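Local structure of cadherin-related family member 2 (5CZR) at residues Q25-V30 against Y41-P46; F50-P55 against K61-L66; T112-T117 against S122-V127. The protein forms calcium-dependent heterophilic adhesion complexes with CDHR5 between neighbouring microvilli through its extracellular cadherin domains, two of which make up this chain. All blocks are in the same frame, centred on the assembly; numbering follows the deposited sequence.

Contact 1: residues Q25-V30 against Y41-P46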
loop_
_atom_site.group_PDB
_atom_site.type_symbol
_atom_site.label_atom_id
_atom_site.label_comp_id
_atom_site.label_asym_id
_atom_site.label_seq_id
_atom_site.Cartn_x
_atom_site.Cartn_y
_atom_site.Cartn_z
ATOM N N GLN A 25 1.511 -2.510 -22.382
ATOM C CA GLN A 25 1.221 -1.184 -22.912
ATOM C C GLN A 25 0.914 -0.196 -21.764
ATOM O O GLN A 25 0.086 -0.461 -20.898
ATOM C CB GLN A 25 0.039 -1.223 -23.869
ATOM C CG GLN A 25 -0.355 0.156 -24.345
ATOM C CD GLN A 25 -1.515 0.107 -25.306
ATOM O OE1 GLN A 25 -2.539 0.753 -25.107
ATOM N NE2 GLN A 25 -1.346 -0.651 -26.385
ATOM N N ALA A 26 1.618 0.923 -21.772
ATOM C CA ALA A 26 1.393 1.998 -20.808
ATOM C C ALA A 26 0.466 3.074 -21.386
ATOM O O ALA A 26 -0.503 3.459 -20.762
ATOM C CB ALA A 26 2.727 2.599 -20.417
ATOM N N PHE A 27 0.794 3.559 -22.582
ATOM C CA PHE A 27 -0.006 4.573 -23.282
ATOM C C PHE A 27 0.558 4.755 -24.703
ATOM O O PHE A 27 1.560 4.114 -25.072
ATOM C CB PHE A 27 0.015 5.930 -22.545
ATOM C CG PHE A 27 1.406 6.512 -22.377
ATOM C CD1 PHE A 27 2.282 5.973 -21.433
ATOM C CD2 PHE A 27 1.840 7.540 -23.164
ATOM C CE1 PHE A 27 3.553 6.503 -21.252
ATOM C CE2 PHE A 27 3.112 8.057 -23.002
ATOM C CZ PHE A 27 3.964 7.559 -22.027
ATOM N N TRP A 28 -0.133 5.578 -25.482
ATOM C CA TRP A 28 0.230 5.891 -26.847
ATOM C C TRP A 28 0.724 7.329 -26.905
ATOM O O TRP A 28 0.040 8.249 -26.414
ATOM C CB TRP A 28 -0.986 5.724 -27.768
ATOM C CG TRP A 28 -1.343 4.293 -28.015
ATOM C CD1 TRP A 28 -2.129 3.507 -27.228
ATOM C CD2 TRP A 28 -0.893 3.462 -29.099
ATOM N NE1 TRP A 28 -2.221 2.239 -27.767
ATOM C CE2 TRP A 28 -1.477 2.186 -28.920
ATOM C CE3 TRP A 28 -0.095 3.690 -30.226
ATOM C CZ2 TRP A 28 -1.253 1.113 -29.809
ATOM C CZ3 TRP A 28 0.139 2.615 -31.133
ATOM C CH2 TRP A 28 -0.443 1.350 -30.910
ATOM N N LEU A 29 1.914 7.531 -27.465
ATOM C CA LEU A 29 2.337 8.869 -27.854
ATOM C C LEU A 29 1.669 9.223 -29.173
ATOM O O LEU A 29 1.696 8.430 -30.111
ATOM C CB LEU A 29 3.857 8.952 -27.999
ATOM C CG LEU A 29 4.666 8.904 -26.705
ATOM C CD1 LEU A 29 6.137 8.671 -27.002
ATOM C CD2 LEU A 29 4.472 10.200 -25.927
ATOM N N VAL A 30 1.037 10.397 -29.218
ATOM C CA VAL A 30 0.263 10.810 -30.377
ATOM C C VAL A 30 0.558 12.277 -30.693
ATOM O O VAL A 30 0.567 13.137 -29.823
ATOM C CB VAL A 30 -1.277 10.640 -30.188
ATOM C CG1 VAL A 30 -1.967 10.619 -31.546
ATOM C CG2 VAL A 30 -1.660 9.384 -29.437
ATOM N N TYR A 41 8.665 8.333 -33.045
ATOM C CA TYR A 41 8.521 8.674 -31.643
ATOM C C TYR A 41 9.611 8.069 -30.806
ATOM O O TYR A 41 10.146 6.991 -31.097
ATOM C CB TYR A 41 7.190 8.173 -31.093
ATOM C CG TYR A 41 5.987 8.766 -31.746
ATOM C CD1 TYR A 41 5.447 9.956 -31.299
ATOM C CD2 TYR A 41 5.356 8.120 -32.816
ATOM C CE1 TYR A 41 4.305 10.499 -31.908
ATOM C CE2 TYR A 41 4.222 8.660 -33.427
ATOM C CZ TYR A 41 3.706 9.843 -32.966
ATOM O OH TYR A 41 2.582 10.367 -33.534
ATOM N N GLY A 42 9.932 8.775 -29.738
ATOM C CA GLY A 42 11.034 8.393 -28.858
ATOM C C GLY A 42 10.852 8.997 -27.481
ATOM O O GLY A 42 9.914 9.777 -27.260
ATOM N N MET A 43 11.708 8.568 -26.553
ATOM C CA MET A 43 11.745 9.112 -25.227
ATOM C C MET A 43 13.185 9.159 -24.779
ATOM O O MET A 43 13.967 8.272 -25.102
ATOM C CB MET A 43 10.907 8.235 -24.308
ATOM C CG MET A 43 10.586 8.816 -22.965
ATOM S SD MET A 43 9.590 7.685 -21.949
ATOM C CE MET A 43 8.051 7.633 -22.788
ATOM N N SER A 44 13.522 10.163 -24.002
ATOM C CA SER A 44 14.890 10.312 -23.499
ATOM C C SER A 44 14.937 10.928 -22.095
ATOM O O SER A 44 13.917 11.358 -21.556
ATOM C CB SER A 44 15.719 11.220 -24.428
ATOM O OG SER A 44 15.217 12.551 -24.453
ATOM N N GLY A 45 16.151 10.952 -21.552
ATOM C CA GLY A 45 16.420 11.535 -20.263
ATOM C C GLY A 45 16.623 10.451 -19.180
ATOM O O GLY A 45 16.499 9.234 -19.456
ATOM N N PRO A 46 16.963 10.886 -17.962
ATOM C CA PRO A 46 17.339 9.976 -16.871
ATOM C C PRO A 46 16.252 8.991 -16.426
ATOM O O PRO A 46 16.594 7.962 -15.861
ATOM C CB PRO A 46 17.722 10.927 -15.707
ATOM C CG PRO A 46 17.447 12.325 -16.169
ATOM C CD PRO A 46 17.332 12.300 -17.666
#
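Tyr41 lays one face of its ring over the backbone of Leu29: the carbonyl O of Leu29 stands 3.7 Å above the ring plane, displaced toward the rim. A chi1 of -62° swings the ring to the side of the backbone N and so across Leu29. At the near side of the ring, CD1 of Tyr41 meets CB of Leu29 at 3.8 Å; at the far end the hydroxyl OH lies 3.9 Å from CA of Val30 and is in a weak hydrogen bond with the backbone N of Ala31, the amide being the donor. Leu29 also starts out toward Tyr41-Met43 and extends its CD1 to within 3.9 Å of the carbonyl O of Gly42. The second side-chain pair is sparser. Phe27 and Met43 approach from opposite directions, and CZ of the phenylalanine ring comes 4.2 Å from CE of Met43, whose chain bends at its last torsion (chi3 -68°). Ala26 and Phe27 share Val60 as their partner on the next strand, a classic beta bulge. The segments belong to the two facing sheets of the first cadherin domain, a Greek-key beta-sandwich, and their touching parts run 128° apart. With an alanine here in place of Tyr41, the ring and hydroxyl gone, the Leu29 carbonyl would probably lose its cover and the Ala31 amide its weak partner. No hydrogen bond joins the segments themselves, so van der Waals packing of Leu29 on Tyr41 and Phe27 on Met43 is the main link; the Leu29 carbonyl merely rests over the ring, and the weak bond just past the segment is the polar addition.

Contact 2: residues F50-P55 against K61-L66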
loop_
_atom_site.group_PDB
_atom_site.type_symbol
_atom_site.label_atom_id
_atom_site.label_comp_id
_atom_site.label_asym_id
_atom_site.label_seq_id
_atom_site.Cartn_x
_atom_site.Cartn_y
_atom_site.Cartn_z
ATOM N N PHE A 50 12.318 3.747 -17.776
ATOM C CA PHE A 50 11.034 3.198 -17.351
ATOM C C PHE A 50 10.175 2.683 -18.505
ATOM O O PHE A 50 9.240 1.918 -18.257
ATOM C CB PHE A 50 10.195 4.228 -16.575
ATOM C CG PHE A 50 10.593 4.385 -15.156
ATOM C CD1 PHE A 50 10.243 3.434 -14.211
ATOM C CD2 PHE A 50 11.330 5.514 -14.743
ATOM C CE1 PHE A 50 10.661 3.571 -12.887
ATOM C CE2 PHE A 50 11.693 5.670 -13.417
ATOM C CZ PHE A 50 11.356 4.698 -12.484
ATOM N N PHE A 51 10.451 3.154 -19.727
ATOM C CA PHE A 51 9.604 2.855 -20.864
ATOM C C PHE A 51 10.408 2.419 -22.099
ATOM O O PHE A 51 11.626 2.604 -22.178
ATOM C CB PHE A 51 8.796 4.091 -21.241
ATOM C CG PHE A 51 7.903 4.604 -20.149
ATOM C CD1 PHE A 51 6.716 3.905 -19.808
ATOM C CD2 PHE A 51 8.202 5.803 -19.476
ATOM C CE1 PHE A 51 5.879 4.379 -18.811
ATOM C CE2 PHE A 51 7.387 6.238 -18.436
ATOM C CZ PHE A 51 6.219 5.538 -18.104
ATOM N N ALA A 52 9.696 1.845 -23.064
ATOM C CA ALA A 52 10.247 1.511 -24.362
ATOM C C ALA A 52 9.234 1.938 -25.377
ATOM O O ALA A 52 8.096 1.466 -25.361
ATOM C CB ALA A 52 10.529 0.024 -24.488
ATOM N N VAL A 53 9.637 2.886 -26.234
ATOM C CA VAL A 53 8.738 3.450 -27.260
ATOM C C VAL A 53 8.938 2.633 -28.546
ATOM O O VAL A 53 10.072 2.384 -28.936
ATOM C CB VAL A 53 9.081 4.940 -27.528
ATOM C CG1 VAL A 53 8.190 5.482 -28.598
ATOM C CG2 VAL A 53 8.942 5.790 -26.241
ATOM N N THR A 54 7.844 2.239 -29.185
ATOM C CA THR A 54 7.875 1.697 -30.536
ATOM C C THR A 54 7.909 2.878 -31.502
ATOM O O THR A 54 6.925 3.587 -31.630
ATOM C CB THR A 54 6.622 0.819 -30.811
ATOM O OG1 THR A 54 6.584 -0.229 -29.851
ATOM C CG2 THR A 54 6.677 0.187 -32.216
ATOM N N PRO A 55 9.061 3.146 -32.143
ATOM C CA PRO A 55 9.210 4.469 -32.786
ATOM C C PRO A 55 8.250 4.737 -33.932
ATOM O O PRO A 55 7.808 5.861 -34.096
ATOM C CB PRO A 55 10.657 4.461 -33.298
ATOM C CG PRO A 55 11.355 3.525 -32.400
ATOM C CD PRO A 55 10.351 2.421 -32.129
ATOM N N LYS A 61 5.515 1.038 -23.984
ATOM C CA LYS A 61 5.416 -0.120 -23.072
ATOM C C LYS A 61 6.257 0.138 -21.848
ATOM O O LYS A 61 7.313 0.831 -21.935
ATOM C CB LYS A 61 5.877 -1.362 -23.782
ATOM C CG LYS A 61 4.902 -1.776 -24.874
ATOM C CD LYS A 61 5.388 -2.993 -25.604
ATOM C CE LYS A 61 4.377 -3.398 -26.645
ATOM N NZ LYS A 61 4.820 -4.662 -27.297
ATOM N N LEU A 62 5.813 -0.359 -20.704
ATOM C CA LEU A 62 6.599 -0.210 -19.483
ATOM C C LEU A 62 7.826 -1.148 -19.557
ATOM O O LEU A 62 7.685 -2.318 -19.922
ATOM C CB LEU A 62 5.785 -0.573 -18.253
ATOM C CG LEU A 62 6.436 -0.183 -16.916
ATOM C CD1 LEU A 62 6.336 1.319 -16.700
ATOM C CD2 LEU A 62 5.747 -0.948 -15.784
ATOM N N ALA A 63 9.005 -0.616 -19.251
ATOM C CA ALA A 63 10.236 -1.356 -19.339
ATOM C C ALA A 63 10.891 -1.547 -18.000
ATOM O O ALA A 63 11.832 -2.323 -17.886
ATOM C CB ALA A 63 11.219 -0.680 -20.300
ATOM N N SER A 64 10.427 -0.850 -16.986
ATOM C CA SER A 64 10.949 -1.039 -15.627
ATOM C C SER A 64 9.846 -0.714 -14.629
ATOM O O SER A 64 9.031 0.183 -14.860
ATOM C CB SER A 64 12.166 -0.137 -15.407
ATOM O OG SER A 64 12.910 -0.588 -14.287
ATOM N N ALA A 65 9.826 -1.432 -13.523
ATOM C CA ALA A 65 8.692 -1.361 -12.557
ATOM C C ALA A 65 8.551 0.019 -11.966
ATOM O O ALA A 65 9.530 0.635 -11.621
ATOM C CB ALA A 65 8.818 -2.424 -11.422
ATOM N N LEU A 66 7.308 0.484 -11.900
ATOM C CA LEU A 66 6.896 1.661 -11.155
ATOM C C LEU A 66 6.757 1.320 -9.686
ATOM O O LEU A 66 6.629 0.161 -9.328
ATOM C CB LEU A 66 5.550 2.184 -11.680
ATOM C CG LEU A 66 5.485 2.488 -13.185
ATOM C CD1 LEU A 66 4.085 2.905 -13.606
ATOM C CD2 LEU A 66 6.476 3.604 -13.545
#
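Phe50 and Ser64 meet where the backbone turns away from the strand pairing, and the phenylalanine ring continues the contact along 64-66. CB of Phe50 lies over one face of the Phe51 ring, offset toward its rim; from there a chi1 of -80° carries the ring along the other segment. CD1 then meets two groups: the carbonyl O of Ser64 at the ring edge, 3.5 Å away in the ring plane, and CD2 of Leu66 at 3.8 Å. One atom farther, CE1 lies 3.4 Å from the carbonyl O of Ala65, also at the edge. On the backbone, the carbonyl O of Phe50 accepts two N-H groups, both above the same face of its plane: a nearly straight bond from Ala63 N (2.7 Å, 172°) and a longer, more bent one from Ser64 N (3.3 Å). Regular antiparallel pairing follows at Ala52 and Lys61, a hydrogen-bonded pair with Ala52 N to Lys61 O at 2.8 Å and Lys61 N to Ala52 O at 3.0 Å. Between these, Phe51 and Leu62 form a non-hydrogen-bonded pair, and CE1 of Phe51 touches CD1 of Leu62 at 3.7 Å. Leu66 immediately precedes the calcium ligand Asp67. Strands 51-53 and 59-62 thus form a hairpin at one border of a sheet in the first cadherin domain's beta-sandwich, with 25-32 beyond 59-62. Phe50 stacks on Phe74, while Phe51 packs on Met43 and Leu16 of the opposing sheet.

Contact 3: residues T112-T117 against S122-V127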
loop_
_atom_site.group_PDB
_atom_site.type_symbol
_atom_site.label_atom_id
_atom_site.label_comp_id
_atom_site.label_asym_id
_atom_site.label_seq_id
_atom_site.Cartn_x
_atom_site.Cartn_y
_atom_site.Cartn_z
ATOM N N THR A 112 3.306 -8.852 28.784
ATOM C CA THR A 112 3.024 -8.033 29.939
ATOM C C THR A 112 2.512 -8.905 31.069
ATOM O O THR A 112 2.234 -10.092 30.901
ATOM C CB THR A 112 1.996 -6.937 29.628
ATOM O OG1 THR A 112 1.989 -6.004 30.694
ATOM C CG2 THR A 112 0.604 -7.509 29.460
ATOM N N SER A 113 2.421 -8.293 32.226
ATOM C CA SER A 113 1.983 -8.959 33.412
ATOM C C SER A 113 0.941 -8.064 34.062
ATOM O O SER A 113 1.143 -6.865 34.176
ATOM C CB SER A 113 3.183 -9.169 34.334
ATOM O OG SER A 113 2.821 -10.002 35.402
ATOM N N ILE A 114 -0.200 -8.623 34.413
ATOM C CA ILE A 114 -1.231 -7.830 35.047
ATOM C C ILE A 114 -1.778 -8.498 36.285
ATOM O O ILE A 114 -1.932 -9.727 36.348
ATOM C CB ILE A 114 -2.373 -7.499 34.086
ATOM C CG1 ILE A 114 -2.946 -8.763 33.447
ATOM C CG2 ILE A 114 -1.888 -6.527 33.018
ATOM C CD1 ILE A 114 -4.225 -8.526 32.657
ATOM N N ASN A 115 -2.122 -7.665 37.255
ATOM C CA ASN A 115 -2.713 -8.133 38.510
ATOM C C ASN A 115 -4.144 -8.603 38.281
ATOM O O ASN A 115 -4.863 -7.981 37.504
ATOM C CB ASN A 115 -2.655 -7.005 39.532
ATOM C CG ASN A 115 -1.223 -6.690 39.981
ATOM O OD1 ASN A 115 -0.378 -7.588 40.134
ATOM N ND2 ASN A 115 -0.951 -5.407 40.209
ATOM N N GLU A 116 -4.549 -9.685 38.946
ATOM C CA GLU A 116 -5.872 -10.267 38.720
ATOM C C GLU A 116 -7.040 -9.359 39.141
ATOM O O GLU A 116 -8.146 -9.565 38.695
ATOM C CB GLU A 116 -5.996 -11.653 39.378
ATOM C CG GLU A 116 -6.492 -11.627 40.819
ATOM C CD GLU A 116 -6.342 -12.939 41.585
ATOM O OE1 GLU A 116 -6.399 -14.038 41.003
ATOM O OE2 GLU A 116 -6.163 -12.848 42.821
ATOM N N THR A 117 -6.804 -8.386 40.016
ATOM C CA THR A 117 -7.856 -7.461 40.467
ATOM C C THR A 117 -7.905 -6.181 39.623
ATOM O O THR A 117 -8.577 -5.227 39.988
ATOM C CB THR A 117 -7.602 -6.996 41.927
ATOM O OG1 THR A 117 -6.303 -6.376 41.999
ATOM C CG2 THR A 117 -7.664 -8.201 42.902
ATOM N N SER A 122 -9.740 -1.381 32.253
ATOM C CA SER A 122 -8.331 -0.974 32.244
ATOM C C SER A 122 -7.642 -1.212 30.890
ATOM O O SER A 122 -7.853 -2.256 30.280
ATOM C CB SER A 122 -7.521 -1.685 33.315
ATOM O OG SER A 122 -8.040 -1.433 34.587
ATOM N N VAL A 123 -6.788 -0.264 30.466
ATOM C CA VAL A 123 -5.863 -0.520 29.377
ATOM C C VAL A 123 -4.772 -1.488 29.834
ATOM O O VAL A 123 -4.110 -1.246 30.829
ATOM C CB VAL A 123 -5.222 0.781 28.845
ATOM C CG1 VAL A 123 -4.149 0.484 27.789
ATOM C CG2 VAL A 123 -6.289 1.667 28.213
ATOM N N VAL A 124 -4.575 -2.579 29.092
ATOM C CA VAL A 124 -3.595 -3.600 29.490
ATOM C C VAL A 124 -2.331 -3.570 28.635
ATOM O O VAL A 124 -1.273 -3.961 29.079
ATOM C CB VAL A 124 -4.160 -5.014 29.622
ATOM C CG1 VAL A 124 -5.301 -5.065 30.632
ATOM C CG2 VAL A 124 -4.580 -5.648 28.338
ATOM N N PHE A 125 -2.469 -3.183 27.368
ATOM C CA PHE A 125 -1.358 -3.149 26.439
ATOM C C PHE A 125 -1.756 -2.262 25.288
ATOM O O PHE A 125 -2.943 -2.050 25.042
ATOM C CB PHE A 125 -1.032 -4.583 25.911
ATOM C CG PHE A 125 0.386 -4.757 25.483
ATOM C CD1 PHE A 125 1.393 -4.845 26.422
ATOM C CD2 PHE A 125 0.725 -4.810 24.128
ATOM C CE1 PHE A 125 2.716 -5.025 26.032
ATOM C CE2 PHE A 125 2.042 -4.972 23.738
ATOM C CZ PHE A 125 3.038 -5.088 24.692
ATOM N N SER A 126 -0.765 -1.857 24.520
ATOM C CA SER A 126 -0.980 -1.058 23.360
ATOM C C SER A 126 -0.121 -1.556 22.178
ATOM O O SER A 126 1.059 -1.782 22.334
ATOM C CB SER A 126 -0.601 0.377 23.729
ATOM O OG SER A 126 -0.526 1.106 22.546
ATOM N N VAL A 127 -0.741 -1.737 21.018
ATOM C CA VAL A 127 -0.031 -2.098 19.815
ATOM C C VAL A 127 -0.225 -1.042 18.747
ATOM O O VAL A 127 -1.162 -0.258 18.803
ATOM C CB VAL A 127 -0.452 -3.482 19.251
ATOM C CG1 VAL A 127 -0.084 -4.575 20.232
ATOM C CG2 VAL A 127 -1.923 -3.507 18.875
#
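The Phe125 ring meets Thr112 obliquely, while CG1 of Val127 from its own segment lies at the ring edge, in plane. CD1 of the ring comes 3.9 Å from CB of Thr112 and CE1 of the ring 4.1 Å from that same CB; the two side chains run antiparallel, alongside rather than end-on. A chi1 of -154°, some way short of fully anti, turns the Phe125 ring toward Thr112. The methyl CG2 of Thr112 touches both the carbonyl O of Val124, at 4.0 Å, and CD1 of the Phe125 ring, at 4.1 Å. Farther along, CD1 of Ile114 reaches CG1 of Val124 at 4.2 Å, the chains lying at a slant to one another. One residue of the adjoining strand, Ile166, stands opposite two, Val124 and Phe125, which makes a classic beta bulge, and both side chains set off toward 112-115. Strands 112-115 and 123-126 run nearly antiparallel (174°), but their axes pass 8.0 Å apart and no hydrogen bond links them: each belongs to a different sheet of the second cadherin domain. Ile114 also packs on Ile210, and Val124 on Ile166 and Leu168. Contact between the sheets here is therefore van der Waals in kind, the threonine contributing carbon atoms rather than a hydroxyl bond.

Contacts 1 and 2 lie in the first cadherin domain, their centres 7 Å apart, and touch directly: Met43 SD meets Phe51 CD2 at 3.4 Å. Strands 25-32 and 59-62 are neighbours in one sheet, so both contacts draw on it. Contact 3 lies in the second domain, its centre about 58 Å from that of contact 1 and 54 Å from that of contact 2, and the nearest atoms of contacts 2 and 3 are about 29 Å apart. Contact 2 is pairing within a sheet, held by backbone hydrogen bonds and partly buried; contacts 1 and 3 bridge facing sheets without any between their segments. Contact 1 is a surface contact, contact 3 partly buried; in each, one strand carries a classic beta bulge.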